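Local atomic coordinates of HydG protein (Carboxydothermus hydrogenoformans, PDB entry 4RTB), a protein that acts as a radical SAM enzyme of [FeFe]-hydrogenase maturation, binding a [4Fe-4S] cluster and S-adenosylmethionine and serving as a CO/CN synthase. Residues 389-394 with 424-429. Sequence-based numbering, arbitrary orientation.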
# COMPACT_ATOMS: atom_id res chain seq x y z
N PRO A 389 -0.38 11.72 11.83
CA PRO A 389 -1.43 11.19 10.96
C PRO A 389 -1.86 12.22 9.93
O PRO A 389 -2.00 13.39 10.26
CB PRO A 389 -2.58 10.89 11.94
CG PRO A 389 -1.97 10.94 13.31
CD PRO A 389 -0.85 11.93 13.20
N SER A 390 -2.06 11.78 8.69
CA SER A 390 -2.40 12.71 7.62
C SER A 390 -3.54 12.19 6.75
O SER A 390 -3.84 10.99 6.74
CB SER A 390 -1.17 12.99 6.75
OG SER A 390 -0.05 12.30 7.25
N PHE A 391 -4.16 13.11 6.03
CA PHE A 391 -5.30 12.80 5.18
C PHE A 391 -5.27 13.73 3.96
O PHE A 391 -6.22 14.47 3.72
CB PHE A 391 -6.62 12.98 5.94
CG PHE A 391 -6.62 12.40 7.34
CD1 PHE A 391 -6.23 13.17 8.42
CD2 PHE A 391 -7.02 11.10 7.56
CE1 PHE A 391 -6.22 12.65 9.70
CE2 PHE A 391 -7.02 10.57 8.84
CZ PHE A 391 -6.62 11.34 9.91
N CYS A 392 -4.17 13.68 3.20
CA CYS A 392 -3.91 14.71 2.19
C CYS A 392 -3.54 14.18 0.80
O CYS A 392 -4.06 14.68 -0.21
CB CYS A 392 -2.80 15.63 2.67
SG CYS A 392 -1.22 14.79 2.98
N THR A 393 -2.64 13.19 0.78
CA THR A 393 -1.92 12.76 -0.43
C THR A 393 -1.00 13.85 -0.96
O THR A 393 -0.57 14.73 -0.19
CB THR A 393 -2.87 12.32 -1.58
N ALA A 394 -0.69 13.78 -2.25
CA ALA A 394 0.31 14.63 -2.89
C ALA A 394 1.64 14.61 -2.13
O ALA A 394 2.29 15.64 -1.97
CB ALA A 394 -0.20 16.07 -3.01
N PHE A 424 -1.85 20.46 8.35
CA PHE A 424 -3.18 21.04 8.22
C PHE A 424 -4.26 20.00 7.93
O PHE A 424 -5.42 20.21 8.30
CB PHE A 424 -3.19 22.13 7.15
CG PHE A 424 -2.61 23.42 7.64
CD1 PHE A 424 -3.32 24.20 8.53
CD2 PHE A 424 -1.36 23.84 7.23
CE1 PHE A 424 -2.79 25.39 9.00
CE2 PHE A 424 -0.83 25.02 7.68
CZ PHE A 424 -1.54 25.80 8.57
N SER A 425 -3.90 18.90 7.29
CA SER A 425 -4.86 17.82 7.11
C SER A 425 -5.24 17.28 8.49
O SER A 425 -6.42 17.06 8.79
CB SER A 425 -4.30 16.71 6.22
OG SER A 425 -3.20 16.06 6.83
N PHE A 426 -4.23 17.09 9.34
CA PHE A 426 -4.47 16.62 10.70
C PHE A 426 -5.23 17.67 11.52
O PHE A 426 -6.04 17.32 12.38
CB PHE A 426 -3.15 16.26 11.38
CG PHE A 426 -3.32 15.64 12.74
CD1 PHE A 426 -2.80 16.25 13.86
CD2 PHE A 426 -4.01 14.45 12.88
CE1 PHE A 426 -2.96 15.68 15.12
CE2 PHE A 426 -4.17 13.87 14.13
CZ PHE A 426 -3.65 14.49 15.25
N VAL A 427 -4.96 18.94 11.26
CA VAL A 427 -5.69 20.03 11.90
C VAL A 427 -7.17 19.90 11.58
O VAL A 427 -8.01 19.94 12.47
CB VAL A 427 -5.17 21.42 11.46
CG1 VAL A 427 -6.13 22.51 11.93
CG2 VAL A 427 -3.78 21.69 12.00
N GLU A 428 -7.47 19.72 10.29
CA GLU A 428 -8.85 19.57 9.84
C GLU A 428 -9.52 18.36 10.47
O GLU A 428 -10.69 18.42 10.87
CB GLU A 428 -8.91 19.45 8.32
CG GLU A 428 -10.32 19.27 7.79
CD GLU A 428 -10.47 19.73 6.36
OE1 GLU A 428 -9.44 20.11 5.75
OE2 GLU A 428 -11.60 19.73 5.84
N TYR A 429 -8.77 17.26 10.57
CA TYR A 429 -9.28 16.09 11.26
C TYR A 429 -9.67 16.42 12.70
O TYR A 429 -10.78 16.10 13.14
CB TYR A 429 -8.26 14.95 11.27
CG TYR A 429 -8.71 13.77 12.10
CD1 TYR A 429 -8.26 13.61 13.40
CD2 TYR A 429 -9.60 12.84 11.59
CE1 TYR A 429 -8.68 12.54 14.17
CE2 TYR A 429 -10.03 11.77 12.35
CZ TYR A 429 -9.56 11.62 13.64
OH TYR A 429 -9.98 10.55 14.40
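Phe391 brings the CE1 and CZ atoms of its ring against the base of Tyr429, and this aromatic pair is a main part of the contact between the end of strand 388-390 and helix 419-432. CE1 comes within 3.5 Å of Tyr429 CB, while CZ sits over one face of the tyrosine ring. The planes are nearly parallel, at 21°, but so far slid past each other, with centroids 5.0 Å apart, that little overlap remains. At its edge the Phe391 ring also meets Phe426 CD2. Phe391 CG lies anti to its own carbonyl carbon (chi1 -44°), a turn that carries CE1 and CZ to Tyr429. One helical turn before Tyr429, the Phe426 ring takes Pro389 on a face: Pro389 CD stands 4.2 Å from the ring centroid in a CH-pi contact, and CG packs on CE2. Proline, compact and rigid, suits this place beside a flat ring.

The polar link is slight. Phe391 N donates a weak hydrogen bond to Ser425 OG, 3.2 Å long though fairly straight at 163°. That hydroxyl is also hydrogen-bonded to Ala422 O, and serine is small enough to let the backbone come close.

Replacing Phe391 with an alanine would probably open a gap beside Tyr429 CB and deprive the tyrosine face of its aromatic neighbour. Val379 of helix 375-384 touches both Phe426 and Tyr429, and Ser390 pairs with strand 95-105; the chemistry implies that here helix 419-432 meets the end of strand 388-390 and the turn after it mainly through apolar and aromatic burial, with one weak bond in support.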